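Local coordinates for cation-transporting ATPase, E1-E2 family protein (PDB 4F2F) that binds copper(I) through a cupredoxin-fold metal-binding domain of CopA, a P-type ATPase that exports copper(I) from Streptococcus pneumoniae, at residues 53-56 with 61-64; 15-20 with 28-33; 32-37 with 78-83. All coordinates share one frame; numbering follows the deposited sequence.

In the fold
The three contacts lie within one compact cupredoxin-like domain and all reach the same mixed sheet. Contact 1, the hairpin 53-56 with 61-64, lies close to the metal: the side chain of Glu53 is about 8 Å from a bound copper(I) ion, against about 13 Å for that of Ile19 in contact 2, and Cys50, a copper ligand, comes shortly before Glu53. Contact 2, where 15-20 faces 28-33, is buried, its centre about 15 Å from that of contact 1. Contact 3, 32-37 with 78-83, lies at the surface, its centre about 18 Å from that of contact 1. Contacts 2 and 3 share Leu32 and Gln33, with centres about 11 Å apart, and Gln15 also reaches Ile36.

Contact 1 (53-56 with 61-64); sequences EILF and ILEP
Two pairs of backbone hydrogen bonds join Ile54 to Glu63 and Phe56 to Ile61, making 53-56 and 61-64 an antiparallel hairpin. At the first pair Ile54 N donates to Glu63 O at 2.8 Å, and Glu63 N returns a bond to Ile54 O at 2.9 Å. At the second, Phe56 N reaches Ile61 O at 2.9 Å, while Ile61 N to Phe56 O is longer, at 3.1 Å. Between these rungs, Leu62 CA contributes a CA-H...O contact of 3.3 Å to Ile54 O.

Leu55 and Leu62 form a non-hydrogen-bonded pair on the same face as Glu53 and Pro64. Both leucines hold CG anti to the backbone N (chi1 176° and 179°), which brings each end nearer the opposite strand, so that CD1 of Leu55 meets CD1 of Leu62 at 4.1 Å. The same Leu62 methyl group lies against CB in the aliphatic stem of Glu53, whose carboxylate end suits a partly exposed position. On the other face the beta-branched Ile61 sets its CB 3.9 Å from CB of Phe56, and Ile54 CG2 meets the edge of the Phe56 ring in its plane.

That face turns inward: Phe56 meets the rings of Phe75, Phe85 and Tyr96, Ile54 and Ile61 pack on Ile73 of strand 70-75, and Glu63 forms a salt bridge with Lys71. Strand 53-56 pairs along its other edge with strand 81-87.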
loop_
_atom_site.group_PDB
_atom_site.type_symbol
_atom_site.label_atom_id
_atom_site.label_comp_id
_atom_site.label_asym_id
_atom_site.label_seq_id
_atom_site.Cartn_x
_atom_site.Cartn_y
_atom_site.Cartn_z
ATOM N N GLU A 53 -1.559 -10.192 -6.855
ATOM C CA GLU A 53 -2.122 -10.081 -5.513
ATOM C C GLU A 53 -1.431 -8.993 -4.700
ATOM O O GLU A 53 -0.271 -8.662 -4.943
ATOM C CB GLU A 53 -2.054 -11.429 -4.783
ATOM C CG GLU A 53 -3.043 -12.459 -5.315
ATOM C CD GLU A 53 -2.629 -13.886 -5.016
ATOM O OE1 GLU A 53 -1.607 -14.086 -4.326
ATOM O OE2 GLU A 53 -3.328 -14.813 -5.480
ATOM N N ILE A 54 -2.170 -8.440 -3.745
ATOM C CA ILE A 54 -1.661 -7.427 -2.830
ATOM C C ILE A 54 -1.743 -7.974 -1.412
ATOM O O ILE A 54 -2.808 -8.413 -0.971
ATOM C CB ILE A 54 -2.500 -6.137 -2.908
ATOM C CG1 ILE A 54 -2.573 -5.632 -4.349
ATOM C CG2 ILE A 54 -1.935 -5.069 -1.975
ATOM C CD1 ILE A 54 -3.679 -4.624 -4.584
ATOM N N LEU A 55 -0.624 -7.946 -0.698
ATOM C CA LEU A 55 -0.558 -8.539 0.634
ATOM C C LEU A 55 -0.207 -7.520 1.712
ATOM O O LEU A 55 0.846 -6.884 1.661
ATOM C CB LEU A 55 0.459 -9.689 0.655
ATOM C CG LEU A 55 0.735 -10.359 2.004
ATOM C CD1 LEU A 55 -0.514 -11.033 2.551
ATOM C CD2 LEU A 55 1.875 -11.363 1.886
ATOM N N PHE A 56 -1.110 -7.368 2.675
ATOM C CA PHE A 56 -0.834 -6.638 3.908
ATOM C C PHE A 56 -0.989 -7.627 5.061
ATOM O O PHE A 56 -2.041 -7.697 5.694
ATOM C CB PHE A 56 -1.815 -5.471 4.080
ATOM C CG PHE A 56 -1.486 -4.254 3.247
ATOM C CD1 PHE A 56 -1.067 -3.081 3.854
ATOM C CD2 PHE A 56 -1.612 -4.275 1.866
ATOM C CE1 PHE A 56 -0.769 -1.955 3.104
ATOM C CE2 PHE A 56 -1.316 -3.150 1.107
ATOM C CZ PHE A 56 -0.896 -1.989 1.727
ATOM N N ILE A 61 -4.854 -8.884 5.203
ATOM C CA ILE A 61 -5.372 -8.543 3.884
ATOM C C ILE A 61 -4.592 -9.247 2.778
ATOM O O ILE A 61 -3.362 -9.200 2.739
ATOM C CB ILE A 61 -5.350 -7.019 3.651
ATOM C CG1 ILE A 61 -6.348 -6.332 4.589
ATOM C CG2 ILE A 61 -5.665 -6.684 2.194
ATOM C CD1 ILE A 61 -6.288 -4.821 4.558
ATOM N N LEU A 62 -5.324 -9.921 1.899
ATOM C CA LEU A 62 -4.764 -10.525 0.696
ATOM C C LEU A 62 -5.796 -10.363 -0.411
ATOM O O LEU A 62 -6.847 -11.001 -0.387
ATOM C CB LEU A 62 -4.441 -12.002 0.923
ATOM C CG LEU A 62 -3.870 -12.751 -0.287
ATOM C CD1 LEU A 62 -2.627 -12.044 -0.800
ATOM C CD2 LEU A 62 -3.567 -14.208 0.054
ATOM N N GLU A 63 -5.500 -9.498 -1.373
ATOM C CA GLU A 63 -6.486 -9.109 -2.366
ATOM C C GLU A 63 -5.971 -9.344 -3.779
ATOM O O GLU A 63 -4.867 -8.922 -4.113
ATOM C CB GLU A 63 -6.832 -7.626 -2.191
ATOM C CG GLU A 63 -7.920 -7.114 -3.116
ATOM C CD GLU A 63 -9.283 -7.671 -2.768
ATOM O OE1 GLU A 63 -10.157 -7.709 -3.660
ATOM O OE2 GLU A 63 -9.483 -8.070 -1.601
ATOM N N PRO A 64 -6.773 -10.015 -4.619
ATOM C CA PRO A 64 -6.378 -10.165 -6.021
ATOM C C PRO A 64 -6.542 -8.848 -6.767
ATOM O O PRO A 64 -7.370 -8.013 -6.385
ATOM C CB PRO A 64 -7.374 -11.196 -6.555
ATOM C CG PRO A 64 -8.589 -11.006 -5.707
ATOM C CD PRO A 64 -8.082 -10.632 -4.336
#

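Contact 2 (15-20 with 28-33); sequences QKIRIQ and AHIQLQ
Ile17 lays its CD1 methyl against CG2 of Ile30, 3.5 Å away, while its CG2 approaches CD1 of the same residue at 4.0 Å. Each isoleucine thus offers both branches to the other. In Ile17 the longer branch is anti to the backbone N (chi1 -173°), which carries CD1 across to Ile30. Ile19 adds its own CD1 at 4.2 Å from Ile30 CG2, so one methyl group of Ile30 receives the ends of two side chains. Beta-branched residues suit these strands, since they favour extended backbone and present compact, apolar surfaces.

One end of the contact is polar. The Gln15 carboxamide lies beside the backbone of Gln33 and uses both its acceptor and its donor. Gln33 N gives a nearly straight bond to Gln15 OE1 (2.8 Å, 167° at the hydrogen), in the carbonyl plane and on a lone pair. Gln15 NE2 in turn donates to Gln33 O at 2.9 Å; a further bond from NE2 goes to Ile36 O. Leu32 packs CD2 against the amide, 3.8 Å from Gln15 OE1.

The strand axes are 8.4 Å apart and nearly antiparallel; the strands do not pair with each other, but strand 6-11 pairs with both, antiparallel to 14-21 and parallel to 29-33. Its Ala8 touches Gln15, Ile17 and Leu32, while Tyr96 packs on Ile30 and Leu32. The paired amide bonds fix the rotation of the buried Gln15 side chain and satisfy main-chain polar groups at one end, while methyl contacts of Ile17, Ile19 and Ile30 hold the rest by apolar packing.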
loop_
_atom_site.group_PDB
_atom_site.type_symbol
_atom_site.label_atom_id
_atom_site.label_comp_id
_atom_site.label_asym_id
_atom_site.label_seq_id
_atom_site.Cartn_x
_atom_site.Cartn_y
_atom_site.Cartn_z
ATOM N N GLN A 15 -7.492 9.208 4.943
ATOM C CA GLN A 15 -6.201 9.420 4.305
ATOM C C GLN A 15 -6.094 8.539 3.062
ATOM O O GLN A 15 -6.284 7.325 3.132
ATOM C CB GLN A 15 -5.048 9.171 5.281
ATOM C CG GLN A 15 -5.061 7.814 5.963
ATOM C CD GLN A 15 -4.012 7.715 7.053
ATOM O OE1 GLN A 15 -2.976 8.380 6.999
ATOM N NE2 GLN A 15 -4.281 6.888 8.054
ATOM N N LYS A 16 -5.821 9.158 1.919
ATOM C CA LYS A 16 -5.774 8.419 0.663
ATOM C C LYS A 16 -4.421 8.536 -0.016
ATOM O O LYS A 16 -3.732 9.547 0.112
ATOM C CB LYS A 16 -6.873 8.894 -0.292
ATOM C CG LYS A 16 -8.271 8.849 0.294
ATOM C CD LYS A 16 -9.326 9.123 -0.765
ATOM C CE LYS A 16 -10.714 9.185 -0.149
ATOM N NZ LYS A 16 -11.760 8.690 -1.087
ATOM N N ILE A 17 -4.051 7.491 -0.746
ATOM C CA ILE A 17 -2.821 7.496 -1.518
ATOM C C ILE A 17 -2.905 6.452 -2.626
ATOM O O ILE A 17 -3.553 5.416 -2.469
ATOM C CB ILE A 17 -1.593 7.237 -0.620
ATOM C CG1 ILE A 17 -0.297 7.419 -1.411
ATOM C CG2 ILE A 17 -1.672 5.855 0.006
ATOM C CD1 ILE A 17 0.935 7.537 -0.538
ATOM N N ARG A 18 -2.265 6.748 -3.752
ATOM C CA ARG A 18 -2.287 5.868 -4.911
ATOM C C ARG A 18 -0.909 5.259 -5.135
ATOM O O ARG A 18 0.107 5.953 -5.080
ATOM C CB ARG A 18 -2.720 6.651 -6.151
ATOM C CG ARG A 18 -2.910 5.810 -7.399
ATOM C CD ARG A 18 -3.270 6.688 -8.588
ATOM N NE ARG A 18 -3.602 5.905 -9.773
ATOM C CZ ARG A 18 -2.712 5.486 -10.666
ATOM N NH1 ARG A 18 -1.426 5.769 -10.512
ATOM N NH2 ARG A 18 -3.109 4.778 -11.717
ATOM N N ILE A 19 -0.882 3.954 -5.383
ATOM C CA ILE A 19 0.363 3.241 -5.635
ATOM C C ILE A 19 0.297 2.518 -6.974
ATOM O O ILE A 19 -0.661 1.796 -7.255
ATOM C CB ILE A 19 0.671 2.226 -4.517
ATOM C CG1 ILE A 19 0.779 2.940 -3.168
ATOM C CG2 ILE A 19 1.953 1.463 -4.818
ATOM C CD1 ILE A 19 1.103 2.018 -2.015
ATOM N N GLN A 20 1.315 2.729 -7.799
ATOM C CA GLN A 20 1.404 2.076 -9.096
ATOM C C GLN A 20 2.237 0.805 -8.991
ATOM O O GLN A 20 3.321 0.811 -8.408
ATOM C CB GLN A 20 2.006 3.019 -10.125
ATOM N N ALA A 28 6.954 3.038 -3.113
ATOM C CA ALA A 28 7.098 1.796 -2.365
ATOM C C ALA A 28 6.965 2.031 -0.865
ATOM O O ALA A 28 6.594 1.127 -0.118
ATOM C CB ALA A 28 8.425 1.133 -2.687
ATOM N N HIS A 29 7.267 3.249 -0.425
ATOM C CA HIS A 29 7.221 3.573 0.995
ATOM C C HIS A 29 6.289 4.744 1.260
ATOM O O HIS A 29 6.441 5.816 0.677
ATOM C CB HIS A 29 8.623 3.879 1.519
ATOM C CG HIS A 29 9.619 2.805 1.217
ATOM N ND1 HIS A 29 9.582 1.568 1.822
ATOM C CD2 HIS A 29 10.670 2.778 0.364
ATOM C CE1 HIS A 29 10.573 0.825 1.358
ATOM N NE2 HIS A 29 11.246 1.537 0.473
ATOM N N ILE A 30 5.320 4.531 2.142
ATOM C CA ILE A 30 4.337 5.560 2.447
ATOM C C ILE A 30 4.214 5.781 3.949
ATOM O O ILE A 30 4.672 4.964 4.750
ATOM C CB ILE A 30 2.950 5.217 1.862
ATOM C CG1 ILE A 30 2.310 4.057 2.625
ATOM C CG2 ILE A 30 3.053 4.899 0.376
ATOM C CD1 ILE A 30 0.922 3.697 2.132
ATOM N N GLN A 31 3.592 6.896 4.322
ATOM C CA GLN A 31 3.361 7.221 5.721
ATOM C C GLN A 31 1.868 7.391 5.982
ATOM O O GLN A 31 1.154 8.008 5.189
ATOM C CB GLN A 31 4.117 8.494 6.109
ATOM C CG GLN A 31 3.958 8.887 7.572
ATOM C CD GLN A 31 4.591 10.226 7.893
ATOM O OE1 GLN A 31 5.813 10.343 7.997
ATOM N NE2 GLN A 31 3.758 11.249 8.057
ATOM N N LEU A 32 1.402 6.827 7.092
ATOM C CA LEU A 32 -0.004 6.901 7.467
ATOM C C LEU A 32 -0.148 7.402 8.900
ATOM O O LEU A 32 0.702 7.129 9.747
ATOM C CB LEU A 32 -0.662 5.526 7.342
ATOM C CG LEU A 32 -0.620 4.825 5.984
ATOM C CD1 LEU A 32 -1.212 3.431 6.100
ATOM C CD2 LEU A 32 -1.359 5.633 4.928
ATOM N N GLN A 33 -1.228 8.130 9.166
ATOM C CA GLN A 33 -1.534 8.595 10.514
ATOM C C GLN A 33 -2.332 7.537 11.270
ATOM O O GLN A 33 -3.297 6.986 10.740
ATOM C CB GLN A 33 -2.324 9.906 10.456
ATOM C CG GLN A 33 -1.520 11.102 9.961
ATOM C CD GLN A 33 -0.557 11.628 11.007
ATOM O OE1 GLN A 33 -0.881 11.685 12.192
ATOM N NE2 GLN A 33 0.639 12.012 10.572
#

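Contact 3 (32-37 with 78-83); sequences LQKGIP and QELGRH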
loop_
_atom_site.group_PDB
_atom_site.type_symbol
_atom_site.label_atom_id
_atom_site.label_comp_id
_atom_site.label_asym_id
_atom_site.label_seq_id
_atom_site.Cartn_x
_atom_site.Cartn_y
_atom_site.Cartn_z
ATOM N N LEU A 32 1.402 6.827 7.092
ATOM C CA LEU A 32 -0.004 6.901 7.467
ATOM C C LEU A 32 -0.148 7.402 8.900
ATOM O O LEU A 32 0.702 7.129 9.747
ATOM C CB LEU A 32 -0.662 5.526 7.342
ATOM C CG LEU A 32 -0.620 4.825 5.984
ATOM C CD1 LEU A 32 -1.212 3.431 6.100
ATOM C CD2 LEU A 32 -1.359 5.633 4.928
ATOM N N GLN A 33 -1.228 8.130 9.166
ATOM C CA GLN A 33 -1.534 8.595 10.514
ATOM C C GLN A 33 -2.332 7.537 11.270
ATOM O O GLN A 33 -3.297 6.986 10.740
ATOM C CB GLN A 33 -2.324 9.906 10.456
ATOM C CG GLN A 33 -1.520 11.102 9.961
ATOM C CD GLN A 33 -0.557 11.628 11.007
ATOM O OE1 GLN A 33 -0.881 11.685 12.192
ATOM N NE2 GLN A 33 0.639 12.012 10.572
ATOM N N LYS A 34 -1.931 7.254 12.505
ATOM C CA LYS A 34 -2.630 6.270 13.326
ATOM C C LYS A 34 -4.065 6.711 13.622
ATOM O O LYS A 34 -4.323 7.889 13.875
ATOM C CB LYS A 34 -1.865 6.023 14.634
ATOM C CG LYS A 34 -2.647 5.267 15.704
ATOM C CD LYS A 34 -1.887 5.232 17.027
ATOM C CE LYS A 34 -2.802 4.871 18.194
ATOM N NZ LYS A 34 -3.324 3.479 18.109
ATOM N N GLY A 35 -4.998 5.765 13.566
ATOM C CA GLY A 35 -6.377 6.030 13.938
ATOM C C GLY A 35 -7.249 6.657 12.862
ATOM O O GLY A 35 -8.447 6.854 13.070
ATOM N N ILE A 36 -6.659 6.980 11.715
ATOM C CA ILE A 36 -7.422 7.556 10.611
ATOM C C ILE A 36 -7.628 6.514 9.513
ATOM O O ILE A 36 -6.659 5.940 9.015
ATOM C CB ILE A 36 -6.730 8.799 10.023
ATOM C CG1 ILE A 36 -6.390 9.802 11.129
ATOM C CG2 ILE A 36 -7.603 9.441 8.955
ATOM C CD1 ILE A 36 -7.595 10.290 11.906
ATOM N N PRO A 37 -8.895 6.255 9.145
ATOM C CA PRO A 37 -9.185 5.273 8.094
ATOM C C PRO A 37 -8.343 5.530 6.850
ATOM O O PRO A 37 -8.281 6.659 6.367
ATOM C CB PRO A 37 -10.665 5.519 7.792
ATOM C CG PRO A 37 -11.219 6.016 9.086
ATOM C CD PRO A 37 -10.125 6.852 9.696
ATOM N N GLN A 78 -3.566 1.055 13.439
ATOM C CA GLN A 78 -3.642 1.248 14.885
ATOM C C GLN A 78 -2.294 1.068 15.573
ATOM O O GLN A 78 -2.079 1.581 16.672
ATOM C CB GLN A 78 -4.669 0.293 15.501
ATOM C CG GLN A 78 -6.086 0.449 14.965
ATOM C CD GLN A 78 -6.713 1.782 15.331
ATOM O OE1 GLN A 78 -6.052 2.670 15.870
ATOM N NE2 GLN A 78 -8.001 1.925 15.039
ATOM N N GLU A 79 -1.390 0.331 14.934
ATOM C CA GLU A 79 -0.068 0.089 15.507
ATOM C C GLU A 79 1.007 0.971 14.870
ATOM O O GLU A 79 1.178 0.985 13.650
ATOM C CB GLU A 79 0.316 -1.389 15.392
ATOM C CG GLU A 79 1.688 -1.714 15.973
ATOM C CD GLU A 79 1.959 -3.205 16.046
ATOM O OE1 GLU A 79 2.982 -3.652 15.486
ATOM O OE2 GLU A 79 1.155 -3.927 16.672
ATOM N N LEU A 80 1.731 1.702 15.710
ATOM C CA LEU A 80 2.784 2.600 15.254
ATOM C C LEU A 80 3.963 1.832 14.668
ATOM O O LEU A 80 4.167 0.658 14.980
ATOM C CB LEU A 80 3.270 3.473 16.411
ATOM C CG LEU A 80 2.244 4.411 17.043
ATOM C CD1 LEU A 80 2.783 5.001 18.338
ATOM C CD2 LEU A 80 1.861 5.513 16.068
ATOM N N GLY A 81 4.736 2.503 13.819
ATOM C CA GLY A 81 5.960 1.930 13.293
ATOM C C GLY A 81 5.916 1.553 11.824
ATOM O O GLY A 81 4.955 1.852 11.113
ATOM N N ARG A 82 6.977 0.891 11.375
ATOM C CA ARG A 82 7.106 0.453 9.991
ATOM C C ARG A 82 6.523 -0.945 9.807
ATOM O O ARG A 82 6.830 -1.862 10.572
ATOM C CB ARG A 82 8.580 0.452 9.587
ATOM C CG ARG A 82 8.855 0.006 8.161
ATOM C CD ARG A 82 10.275 -0.529 8.042
ATOM N NE ARG A 82 10.693 -0.707 6.655
ATOM C CZ ARG A 82 10.457 -1.798 5.933
ATOM N NH1 ARG A 82 9.791 -2.817 6.460
ATOM N NH2 ARG A 82 10.884 -1.868 4.679
ATOM N N HIS A 83 5.686 -1.098 8.786
ATOM C CA HIS A 83 5.056 -2.374 8.470
ATOM C C HIS A 83 5.242 -2.676 6.991
ATOM O O HIS A 83 5.296 -1.763 6.168
ATOM C CB HIS A 83 3.564 -2.329 8.800
ATOM C CG HIS A 83 3.267 -1.823 10.177
ATOM N ND1 HIS A 83 3.443 -2.594 11.304
ATOM C CD2 HIS A 83 2.807 -0.626 10.607
ATOM C CE1 HIS A 83 3.109 -1.891 12.372
ATOM N NE2 HIS A 83 2.718 -0.694 11.976
HETATM O O HOH W 1 -9.729 4.649 15.462
#
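Lys34 sends its ammonium group to the main-chain carbonyl of Gln78: Lys34 NZ donates a hydrogen bond of 2.7 Å to Gln78 O, in the carbonyl plane and on a lone pair. Starting anti to the backbone N (chi1 167°), the lysine chain runs extended until a final bend at chi4 (66°) turns NZ onto its acceptor. A long, flexible side chain with a charged end suits this place, because its methylenes can pack along the way: CD of Lys34 is 3.9 Å from CD2 of Leu80, and the two side chains cross at about a right angle.

Gln78 takes part through its side chain as well. Although its CB points away from 32-37, a bend at chi2 brings the amide back, placing OE1 3.9 Å from Gly35 CA. Its NE2 donates to a water at 3.3 Å, and this water makes a weak hydrogen bond to Gly35 O, giving a second, softer link between the segments.

Further out, a type II beta turn from Gln33 to Ile36 sets Lys34 and Gly35 at its corner. Gly35 has positive phi (83°), a conformation readily adopted by glycine at the third position of such a turn. The turn is placed by backbone hydrogen bonds between Lys34 and Val99 and between Gly35 and Pro77; Pro77 directly precedes Gln78, so the latter bond holds the two segments side by side. On the partner side, His83 NE2 donates to Glu79 O at 2.8 Å, tying the loop back to the start of strand 81-87, while His83 ND1 is hydrogen-bonded to OE1 of Glu58.

The arrangement is a loop-to-loop contact at the surface of a cupredoxin fold, where the turn linking strands 29-33 and 38-44 meets the connection leading into strand 81-87.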